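Local coordinates for ferrous iron uptake transporter protein B (Streptococcus thermophilus, PDB 3TAH) that forms the cytosolic GTP-binding part of FeoB, a membrane protein that probably takes up ferrous iron in a GTP-driven way, at residues 83-88 against 152-157; 95-100 against 251-256; 116-121 against 145-150. The protein carries 1 engineered substitution. All coordinates share one frame; numbering follows the deposited sequence. Where two conformers were deposited one is given.

Contacts 1 and 3 lie within the G-protein domain, about 15 Å apart between centres. Contact 2 joins that domain to the helical domain and lies about 18 Å from contact 1 and 21 Å from contact 3. Along the chain the order is 83-88, 95-100, 116-121, 145-150, 152-157, 251-256. Contacts 1 and 2 therefore cross, and contact 3 is nested inside both. Strand 83-89 leads directly into helix 93-105, and Asn86 OD1 makes a probable hydrogen bond of 2.6 Å to Thr100 OG1. Segment 145-150 leads into the helix of contact 1. Contact 1 packs the core of the G-protein domain, and contact 3 forms part of its guanine pocket.

Contact 1 of 3, residues 83-88 against 152-157; sequences SILNVV and DQVVKK
Leu85 extends from the middle of strand 83-89 and sets its forked end against Val154 and Val155 of helix 151-159. Its CG is anti to the backbone N (chi1 -179°), which carries both methyls away from the strand and across to the helix. Each methyl meets a different valine. CD1 presses on Val154 CG2 at 3.4 Å. That is tighter than usual van der Waals contact, so this is a close-fitting spot. CD2 stands 4.4 Å from Val155 CG2, a looser touch. The two valines present themselves differently. The CB of Val154 points toward the strand, and the two side chains cross obliquely. With chi1 at 77°, Val154 places CG1 between its backbone N and carbonyl carbon and leaves CG2 to meet the leucine. The CB of Val155 points away from the strand, and its CG2 methyl makes the touch. No hydrogen bond links the segments. The contact is entirely apolar, and all three residues are buried. The wider core continues on both sides of the pair: Leu85 also packs on Ile6 and Leu8 of strand 4-10, while Val154 reaches Thr111 of strand 110-115. The outer side of the helix is polar. There Asp152 OD2 forms a salt bridge with Lys47 NZ. Regular helix bonds, such as Lys156 N to Asp152 O at 3.0 Å, run through the segment. On the strand, the neighbouring Asn86 is turned to the other face of the sheet, and its ND2 bonds to Ile9 O. A mainly parallel sheet with helices on both faces is the architecture of P-loop GTPases, and here helix 151-159 lies against one face of a central strand.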
loop_
_atom_site.group_PDB
_atom_site.type_symbol
_atom_site.label_atom_id
_atom_site.label_comp_id
_atom_site.label_asym_id
_atom_site.label_seq_id
_atom_site.Cartn_x
_atom_site.Cartn_y
_atom_site.Cartn_z
ATOM N N SER A 83 1.721 4.078 10.584
ATOM C CA SER A 83 0.461 3.847 9.876
ATOM C C SER A 83 0.596 4.293 8.430
ATOM O O SER A 83 1.371 5.200 8.137
ATOM C CB SER A 83 -0.648 4.674 10.551
ATOM O OG SER A 83 -1.658 5.084 9.636
ATOM N N ILE A 84 -0.141 3.648 7.524
ATOM C CA ILE A 84 -0.296 4.141 6.158
ATOM C C ILE A 84 -1.730 4.654 6.036
ATOM O O ILE A 84 -2.656 3.905 6.329
ATOM C CB ILE A 84 -0.075 3.049 5.098
ATOM C CG1 ILE A 84 1.384 2.597 5.064
ATOM C CG2 ILE A 84 -0.448 3.562 3.701
ATOM C CD1 ILE A 84 1.616 1.409 4.125
ATOM N N LEU A 85 -1.897 5.909 5.611
ATOM C CA LEU A 85 -3.208 6.484 5.292
ATOM C C LEU A 85 -3.264 6.561 3.766
ATOM O O LEU A 85 -2.593 7.385 3.126
ATOM C CB LEU A 85 -3.403 7.853 5.954
ATOM C CG LEU A 85 -4.750 8.549 5.716
ATOM C CD1 LEU A 85 -5.958 7.685 6.032
ATOM C CD2 LEU A 85 -4.795 9.828 6.553
ATOM N N ASN A 86 -4.053 5.658 3.197
ATOM C CA ASN A 86 -4.113 5.420 1.761
ATOM C C ASN A 86 -5.308 6.193 1.210
ATOM O O ASN A 86 -6.451 5.859 1.524
ATOM C CB ASN A 86 -4.206 3.895 1.517
ATOM C CG ASN A 86 -4.357 3.501 0.052
ATOM O OD1 ASN A 86 -4.889 2.424 -0.253
ATOM N ND2 ASN A 86 -3.887 4.346 -0.857
ATOM N N VAL A 87 -5.028 7.218 0.401
ATOM C CA VAL A 87 -6.070 8.023 -0.263
ATOM C C VAL A 87 -6.463 7.305 -1.557
ATOM O O VAL A 87 -5.624 7.075 -2.434
ATOM C CB VAL A 87 -5.590 9.467 -0.558
ATOM C CG1 VAL A 87 -6.689 10.296 -1.230
ATOM C CG2 VAL A 87 -5.116 10.134 0.725
ATOM N N VAL A 88 -7.738 6.944 -1.643
ATOM C CA VAL A 88 -8.308 6.194 -2.762
ATOM C C VAL A 88 -9.456 6.982 -3.399
ATOM O O VAL A 88 -10.366 7.427 -2.704
ATOM C CB VAL A 88 -8.818 4.816 -2.266
ATOM C CG1 VAL A 88 -9.695 4.084 -3.308
ATOM C CG2 VAL A 88 -7.623 3.944 -1.835
ATOM N N ASP A 152 -11.243 14.412 9.746
ATOM C CA ASP A 152 -10.788 14.204 11.124
ATOM C C ASP A 152 -10.988 12.749 11.558
ATOM O O ASP A 152 -10.175 12.184 12.307
ATOM C CB ASP A 152 -11.523 15.127 12.108
ATOM C CG ASP A 152 -11.312 16.610 11.819
ATOM O OD1 ASP A 152 -10.301 16.996 11.190
ATOM O OD2 ASP A 152 -12.187 17.404 12.230
ATOM N N GLN A 153 -12.075 12.163 11.071
ATOM C CA GLN A 153 -12.435 10.768 11.322
ATOM C C GLN A 153 -11.396 9.783 10.772
ATOM O O GLN A 153 -10.990 8.850 11.483
ATOM C CB GLN A 153 -13.807 10.444 10.741
ATOM C CG GLN A 153 -14.970 11.233 11.376
ATOM C CD GLN A 153 -15.340 12.501 10.623
ATOM O OE1 GLN A 153 -14.476 13.254 10.156
ATOM N NE2 GLN A 153 -16.643 12.747 10.508
ATOM N N VAL A 154 -10.954 9.991 9.532
ATOM C CA VAL A 154 -9.966 9.078 8.930
ATOM C C VAL A 154 -8.609 9.252 9.622
ATOM O O VAL A 154 -7.919 8.249 9.884
ATOM C CB VAL A 154 -9.877 9.187 7.375
ATOM C CG1 VAL A 154 -9.100 10.434 6.908
ATOM C CG2 VAL A 154 -9.266 7.900 6.783
ATOM N N VAL A 155 -8.235 10.493 9.943
ATOM C CA VAL A 155 -6.965 10.739 10.644
ATOM C C VAL A 155 -6.962 10.038 12.012
ATOM O O VAL A 155 -5.960 9.403 12.384
ATOM C CB VAL A 155 -6.635 12.255 10.752
ATOM C CG1 VAL A 155 -5.462 12.511 11.725
ATOM C CG2 VAL A 155 -6.311 12.819 9.382
ATOM N N LYS A 156 -8.075 10.119 12.745
ATOM C CA LYS A 156 -8.216 9.429 14.036
ATOM C C LYS A 156 -8.070 7.907 13.929
ATOM O O LYS A 156 -7.397 7.257 14.753
ATOM C CB LYS A 156 -9.575 9.752 14.675
ATOM C CG LYS A 156 -9.754 9.196 16.102
ATOM C CD LYS A 156 -11.060 9.668 16.736
ATOM C CE LYS A 156 -11.257 9.056 18.117
ATOM N NZ LYS A 156 -12.585 9.431 18.693
ATOM N N LYS A 157 -8.722 7.343 12.920
ATOM C CA LYS A 157 -8.654 5.917 12.660
ATOM C C LYS A 157 -7.227 5.490 12.345
ATOM O O LYS A 157 -6.716 4.528 12.948
ATOM C CB LYS A 157 -9.601 5.546 11.518
ATOM C CG LYS A 157 -9.718 4.065 11.179
ATOM C CD LYS A 157 -10.090 3.192 12.372
ATOM C CE LYS A 157 -11.470 3.526 12.907
ATOM N NZ LYS A 157 -11.898 2.511 13.916
#

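Contact 2 of 3, residues 95-100 against 251-256; sequences RNLYLT and AFIERV
Tyr98 and Ile253 touch beside a pair of stacked rings: the Tyr98 ring stacks with Tyr250, one helical turn before Ile253. It is Tyr98 CB, not the ring, that stands 4.3 Å from Ile253 CD1. A second flat group does more. The peptide joining Leu97 to Tyr98 has Ile253 CD1 over one face, 3.5 Å from Tyr98 N and 3.6 Å from Leu97 C. On the other helix, the Phe252 ring carries Val256 CG2 on one face, 3.5 Å above its plane and offset toward the rim. One face of the Arg255 guanidinium lies over Ala251 O and Phe252 CA, back along its own helix. Ile253 also packs on the Leu97 side chain. Ile253 CG1 and CG2 each lie 4.0 Å from Leu97 CB, and CG2 also reaches Leu97 CD1. The CG1 branch of Ile253 is anti to the carbonyl carbon (chi1 -68°) and runs on extended, which carries CD1 over the peptide. This is helix-to-helix packing between two domains. Helix 93-105 belongs to the G-protein domain, and helix 241-259 is the last helix of the cytosolic helical domain. The CA atoms of Leu97 and Ile253 are 6.7 Å apart, so the backbones come close at this point. No hydrogen bond crosses between the segments. Helix 129-136 closes one side, where Leu136 meets Leu97, Phe252 and Val256. On the face of helix 93-105 turned from Ile253, Asn96 OD1 accepts a hydrogen bond from Asp89 N, and the Asn96 side chain touches Asn11 and Ser14 of the P-loop.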
loop_
_atom_site.group_PDB
_atom_site.type_symbol
_atom_site.label_atom_id
_atom_site.label_comp_id
_atom_site.label_asym_id
_atom_site.label_seq_id
_atom_site.Cartn_x
_atom_site.Cartn_y
_atom_site.Cartn_z
ATOM N N ARG A 95 -8.907 0.528 -10.050
ATOM C CA ARG A 95 -7.587 1.021 -10.454
ATOM C C ARG A 95 -6.771 1.517 -9.257
ATOM O O ARG A 95 -5.579 1.255 -9.196
ATOM C CB ARG A 95 -7.681 2.144 -11.504
ATOM C CG ARG A 95 -6.304 2.678 -11.971
ATOM C CD ARG A 95 -6.360 3.589 -13.222
ATOM N NE ARG A 95 -6.943 4.896 -12.935
ATOM C CZ ARG A 95 -7.419 5.756 -13.844
ATOM N NH1 ARG A 95 -7.402 5.488 -15.144
ATOM N NH2 ARG A 95 -7.934 6.917 -13.435
ATOM N N ASN A 96 -7.416 2.231 -8.337
ATOM C CA ASN A 96 -6.754 2.744 -7.136
ATOM C C ASN A 96 -6.342 1.646 -6.136
ATOM O O ASN A 96 -5.311 1.776 -5.466
ATOM C CB ASN A 96 -7.625 3.773 -6.412
ATOM C CG ASN A 96 -7.594 5.146 -7.066
ATOM O OD1 ASN A 96 -7.203 6.141 -6.434
ATOM N ND2 ASN A 96 -8.017 5.218 -8.316
ATOM N N LEU A 97 -7.140 0.577 -6.037
ATOM C CA LEU A 97 -6.847 -0.510 -5.086
ATOM C C LEU A 97 -5.657 -1.382 -5.508
ATOM O O LEU A 97 -5.161 -2.171 -4.710
ATOM C CB LEU A 97 -8.079 -1.389 -4.814
ATOM C CG LEU A 97 -9.258 -0.719 -4.097
ATOM C CD1 LEU A 97 -10.437 -1.663 -4.099
ATOM C CD2 LEU A 97 -8.894 -0.277 -2.647
ATOM N N TYR A 98 -5.202 -1.253 -6.751
ATOM C CA TYR A 98 -4.003 -1.959 -7.195
ATOM C C TYR A 98 -2.824 -1.621 -6.283
ATOM O O TYR A 98 -2.163 -2.511 -5.732
ATOM C CB TYR A 98 -3.713 -1.622 -8.653
ATOM C CG TYR A 98 -2.584 -2.410 -9.254
ATOM C CD1 TYR A 98 -2.795 -3.689 -9.772
ATOM C CD2 TYR A 98 -1.305 -1.877 -9.327
ATOM C CE1 TYR A 98 -1.771 -4.410 -10.319
ATOM C CE2 TYR A 98 -0.270 -2.600 -9.886
ATOM C CZ TYR A 98 -0.516 -3.860 -10.375
ATOM O OH TYR A 98 0.499 -4.572 -10.923
ATOM N N LEU A 99 -2.590 -0.331 -6.092
ATOM C CA LEU A 99 -1.582 0.127 -5.145
ATOM C C LEU A 99 -1.904 -0.347 -3.712
ATOM O O LEU A 99 -1.022 -0.795 -2.998
ATOM C CB LEU A 99 -1.481 1.656 -5.162
ATOM C CG LEU A 99 -0.472 2.297 -4.199
ATOM C CD1 LEU A 99 0.984 1.894 -4.510
ATOM C CD2 LEU A 99 -0.630 3.810 -4.201
ATOM N N THR A 100 -3.171 -0.241 -3.307
ATOM C CA THR A 100 -3.586 -0.584 -1.962
ATOM C C THR A 100 -3.120 -1.994 -1.577
ATOM O O THR A 100 -2.601 -2.207 -0.469
ATOM C CB THR A 100 -5.116 -0.480 -1.831
ATOM O OG1 THR A 100 -5.547 0.833 -2.223
ATOM C CG2 THR A 100 -5.543 -0.802 -0.401
ATOM N N ALA A 251 -7.774 -9.747 -9.765
ATOM C CA ALA A 251 -8.820 -10.727 -9.422
ATOM C C ALA A 251 -9.321 -10.520 -7.983
ATOM O O ALA A 251 -10.539 -10.492 -7.732
ATOM C CB ALA A 251 -8.338 -12.155 -9.674
ATOM N N PHE A 252 -8.382 -10.361 -7.046
ATOM C CA PHE A 252 -8.709 -10.082 -5.656
ATOM C C PHE A 252 -9.562 -8.823 -5.529
ATOM O O PHE A 252 -10.605 -8.819 -4.862
ATOM C CB PHE A 252 -7.429 -9.924 -4.832
ATOM C CG PHE A 252 -7.676 -9.396 -3.453
ATOM C CD1 PHE A 252 -8.075 -10.248 -2.422
ATOM C CD2 PHE A 252 -7.499 -8.044 -3.172
ATOM C CE1 PHE A 252 -8.309 -9.753 -1.146
ATOM C CE2 PHE A 252 -7.729 -7.549 -1.901
ATOM C CZ PHE A 252 -8.131 -8.402 -0.888
ATOM N N ILE A 253 -9.101 -7.752 -6.180
ATOM C CA ILE A 253 -9.795 -6.457 -6.192
ATOM C C ILE A 253 -11.221 -6.590 -6.740
ATOM O O ILE A 253 -12.158 -6.068 -6.136
ATOM C CB ILE A 253 -9.012 -5.404 -6.989
ATOM C CG1 ILE A 253 -7.713 -5.052 -6.271
ATOM C CG2 ILE A 253 -9.830 -4.114 -7.193
ATOM C CD1 ILE A 253 -6.724 -4.352 -7.177
ATOM N N GLU A 254 -11.378 -7.284 -7.864
ATOM C CA GLU A 254 -12.717 -7.493 -8.425
ATOM C C GLU A 254 -13.642 -8.254 -7.475
ATOM O O GLU A 254 -14.823 -7.868 -7.329
ATOM C CB GLU A 254 -12.640 -8.194 -9.790
ATOM C CG GLU A 254 -11.996 -7.330 -10.864
ATOM C CD GLU A 254 -12.031 -7.938 -12.245
ATOM O OE1 GLU A 254 -12.927 -8.767 -12.548
ATOM O OE2 GLU A 254 -11.152 -7.558 -13.044
ATOM N N ARG A 255 -13.116 -9.312 -6.846
ATOM C CA ARG A 255 -13.863 -10.115 -5.868
ATOM C C ARG A 255 -14.305 -9.257 -4.693
ATOM O O ARG A 255 -15.475 -9.267 -4.313
ATOM C CB ARG A 255 -13.034 -11.301 -5.348
ATOM C CG ARG A 255 -12.819 -12.455 -6.325
ATOM C CD ARG A 255 -12.286 -13.723 -5.621
ATOM N NE ARG A 255 -10.972 -13.572 -4.968
ATOM C CZ ARG A 255 -9.774 -13.710 -5.540
ATOM N NH1 ARG A 255 -9.641 -13.994 -6.831
ATOM N NH2 ARG A 255 -8.668 -13.545 -4.799
ATOM N N VAL A 256 -13.375 -8.482 -4.137
ATOM C CA VAL A 256 -13.697 -7.578 -3.036
ATOM C C VAL A 256 -14.774 -6.569 -3.439
ATOM O O VAL A 256 -15.768 -6.401 -2.711
ATOM C CB VAL A 256 -12.444 -6.821 -2.534
ATOM C CG1 VAL A 256 -12.855 -5.742 -1.533
ATOM C CG2 VAL A 256 -11.439 -7.805 -1.923
#

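Contact 3 of 3, residues 116-121 against 145-150; sequences MIDVLD and ALKQTG. With BGO (3'-O-(N-methylanthraniloyl)guanosine-5'-diphosphate), chain C.
Asp118 and Leu146 touch only lightly; both also contact the guanine of the bound nucleotide. No hydrogen bond joins the segments themselves. Directly, Asp118 OD2 lies 3.8 Å from Leu146 CD2, and Asp118 CB lies 3.9 Å from Lys147 CG. The Asp118 carboxylate grips the base with both oxygens. Guanine N1 gives OD1 a nearly straight bond of 2.8 Å, with an N-H...O angle of 178°. Amino N2 reaches OD2 at 2.9 Å. A chi1 of 61° swings the Asp118 carboxylate round to the base. Ser144 OG, a second-shell group, also bonds to OD1 and probably steadies the carboxylate. These are the G4 and G5 elements of a GTPase: Asn115 to Asp118 form the NxxD motif, and Ser144 to Leu146 follow as the second recognition loop. Guanine O6 takes two backbone amides. Ala145 N lies 2.8 Å from guanine O6, and Met116 N lies a longer 3.3 Å from guanine O6. Both bonds are bent, at 136°. Leu146 CB packs on one face of the base, 3.7 Å from N1. Met116 SD lies over the opposite face, though this side chain has two conformers, so the placement is tentative. Lys147 NZ stays 5.0 Å from Asp118 OD2, close enough that its charge may favour the ionised form of Asp118, though the charged atoms are not in contact.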
loop_
_atom_site.group_PDB
_atom_site.type_symbol
_atom_site.label_atom_id
_atom_site.label_comp_id
_atom_site.label_asym_id
_atom_site.label_seq_id
_atom_site.Cartn_x
_atom_site.Cartn_y
_atom_site.Cartn_z
ATOM N N MET A 116 -13.279 11.549 -2.772
ATOM C CA MET A 116 -14.152 11.844 -3.919
ATOM C C MET A 116 -15.546 11.263 -3.740
ATOM O O MET A 116 -16.252 11.047 -4.729
ATOM C CB MET A 116 -13.591 11.302 -5.232
ATOM C CG MET A 116 -12.200 11.765 -5.547
ATOM S SD MET A 116 -12.265 13.353 -6.388
ATOM C CE MET A 116 -10.511 13.658 -6.523
ATOM N N ILE A 117 -15.946 11.016 -2.492
ATOM C CA ILE A 117 -17.225 10.367 -2.216
ATOM C C ILE A 117 -18.417 11.229 -2.692
ATOM O O ILE A 117 -19.476 10.702 -3.069
ATOM C CB ILE A 117 -17.330 9.944 -0.707
ATOM C CG1 ILE A 117 -18.192 8.688 -0.568
ATOM C CG2 ILE A 117 -17.829 11.092 0.186
ATOM C CD1 ILE A 117 -17.526 7.430 -1.140
ATOM N N ASP A 118 -18.236 12.548 -2.689
ATOM C CA ASP A 118 -19.278 13.470 -3.179
ATOM C C ASP A 118 -19.515 13.378 -4.697
ATOM O O ASP A 118 -20.616 13.657 -5.164
ATOM C CB ASP A 118 -18.926 14.914 -2.811
ATOM C CG ASP A 118 -17.618 15.367 -3.434
ATOM O OD1 ASP A 118 -16.570 14.820 -3.047
ATOM O OD2 ASP A 118 -17.619 16.256 -4.309
ATOM N N VAL A 119 -18.473 13.013 -5.444
ATOM C CA VAL A 119 -18.504 12.863 -6.904
ATOM C C VAL A 119 -19.252 11.598 -7.295
ATOM O O VAL A 119 -20.014 11.575 -8.266
ATOM C CB VAL A 119 -17.071 12.777 -7.499
ATOM C CG1 VAL A 119 -17.097 12.674 -9.031
ATOM C CG2 VAL A 119 -16.237 13.968 -7.074
ATOM N N LEU A 120 -18.999 10.543 -6.522
ATOM C CA LEU A 120 -19.637 9.248 -6.670
ATOM C C LEU A 120 -21.150 9.382 -6.569
ATOM O O LEU A 120 -21.882 8.838 -7.396
ATOM C CB LEU A 120 -19.114 8.304 -5.579
ATOM C CG LEU A 120 -19.311 6.805 -5.740
ATOM C CD1 LEU A 120 -18.518 6.285 -6.922
ATOM C CD2 LEU A 120 -18.890 6.124 -4.445
ATOM N N ASP A 121 -21.603 10.122 -5.558
ATOM C CA ASP A 121 -23.022 10.418 -5.367
ATOM C C ASP A 121 -23.641 11.051 -6.626
ATOM O O ASP A 121 -24.751 10.693 -7.028
ATOM C CB ASP A 121 -23.203 11.328 -4.146
ATOM N N ALA A 145 -12.540 15.801 0.208
ATOM C CA ALA A 145 -11.654 16.949 0.387
ATOM C C ALA A 145 -12.378 18.244 -0.012
ATOM O O ALA A 145 -12.154 19.290 0.596
ATOM C CB ALA A 145 -10.354 16.758 -0.408
ATOM N N LEU A 146 -13.261 18.180 -1.009
ATOM C CA LEU A 146 -14.021 19.362 -1.455
ATOM C C LEU A 146 -15.019 19.818 -0.384
ATOM O O LEU A 146 -14.964 20.964 0.102
ATOM C CB LEU A 146 -14.744 19.083 -2.782
ATOM C CG LEU A 146 -15.657 20.203 -3.320
ATOM C CD1 LEU A 146 -14.873 21.490 -3.518
ATOM C CD2 LEU A 146 -16.315 19.766 -4.612
ATOM N N LYS A 147 -15.908 18.908 0.000
ATOM C CA LYS A 147 -16.939 19.186 0.999
ATOM C C LYS A 147 -16.398 19.242 2.423
ATOM O O LYS A 147 -17.115 19.655 3.329
ATOM C CB LYS A 147 -18.068 18.150 0.928
ATOM C CG LYS A 147 -18.696 17.958 -0.456
ATOM C CD LYS A 147 -19.353 19.227 -0.998
ATOM C CE LYS A 147 -19.741 19.076 -2.465
ATOM N NZ LYS A 147 -20.134 20.396 -3.062
ATOM N N GLN A 148 -15.154 18.811 2.620
ATOM C CA GLN A 148 -14.487 18.801 3.920
ATOM C C GLN A 148 -15.238 17.919 4.930
ATOM O O GLN A 148 -15.619 18.376 6.015
ATOM C CB GLN A 148 -14.253 20.239 4.424
ATOM C CG GLN A 148 -13.544 21.118 3.380
ATOM C CD GLN A 148 -13.113 22.493 3.884
ATOM O OE1 GLN A 148 -13.133 22.771 5.080
ATOM N NE2 GLN A 148 -12.709 23.355 2.957
ATOM N N THR A 149 -15.445 16.656 4.551
ATOM C CA THR A 149 -16.125 15.656 5.376
ATOM C C THR A 149 -15.270 14.399 5.551
ATOM O O THR A 149 -14.543 13.998 4.630
ATOM C CB THR A 149 -17.487 15.238 4.777
ATOM O OG1 THR A 149 -17.320 14.718 3.452
ATOM C CG2 THR A 149 -18.460 16.423 4.743
ATOM N N GLY A 150 -15.348 13.797 6.734
ATOM C CA GLY A 150 -14.643 12.534 7.026
ATOM C C GLY A 150 -13.158 12.646 7.335
ATOM O O GLY A 150 -12.510 11.652 7.681
HETATM C "C'" BGO C . -8.771 20.580 -9.096
HETATM N N1 BGO C . -14.083 15.719 -4.086
HETATM C C2 BGO C . -14.092 16.472 -5.281
HETATM N N2 BGO C . -15.243 16.748 -5.881
HETATM N N3 BGO C . -12.933 16.899 -5.807
HETATM C C4 BGO C . -11.771 16.615 -5.180
HETATM C C5 BGO C . -11.700 15.873 -3.994
HETATM C C6 BGO C . -12.888 15.415 -3.425
HETATM O O6 BGO C . -12.911 14.759 -2.375
HETATM N N7 BGO C . -10.411 15.788 -3.667
HETATM C C8 BGO C . -9.680 16.427 -4.583
HETATM N N9 BGO C . -10.526 16.928 -5.492
HETATM P PA BGO C . -5.351 16.627 -5.812
HETATM P PB BGO C . -3.302 14.554 -5.770
HETATM C "C1'" BGO C . -9.566 21.311 -10.199
HETATM O "O1'" BGO C . -7.950 21.176 -8.411
HETATM O O1A BGO C . -5.406 16.833 -4.362
HETATM C C1B BGO C . -10.276 17.674 -6.687
HETATM O O1B BGO C . -3.540 13.163 -5.385
HETATM C "C2'" BGO C . -9.548 22.710 -10.302
HETATM N "N2'" BGO C . -8.843 23.479 -9.467
HETATM O "O2'" BGO C . -9.666 19.912 -6.298
HETATM O O2A BGO C . -4.553 17.565 -6.669
HETATM C C2B BGO C . -9.205 18.642 -6.715
HETATM O O2B BGO C . -2.705 15.386 -4.741
HETATM C "C3'" BGO C . -10.289 23.310 -11.315
HETATM O "O3'" BGO C . -8.985 19.313 -8.865
HETATM O O3A BGO C . -4.792 15.136 -6.138
HETATM C C3B BGO C . -8.210 18.767 -7.781
HETATM O O3B BGO C . -2.631 14.688 -7.104
HETATM C "C4'" BGO C . -11.037 22.549 -12.194
HETATM O "O4'" BGO C . -9.609 16.725 -7.594
HETATM C C4B BGO C . -8.331 17.302 -8.195
HETATM C "C5'" BGO C . -11.064 21.163 -12.100
HETATM O "O5'" BGO C . -6.859 16.577 -6.374
HETATM C C5B BGO C . -7.159 16.400 -7.767
HETATM C "C6'" BGO C . -10.320 20.541 -11.090
HETATM C "CM'" BGO C . -8.393 24.840 -9.813
#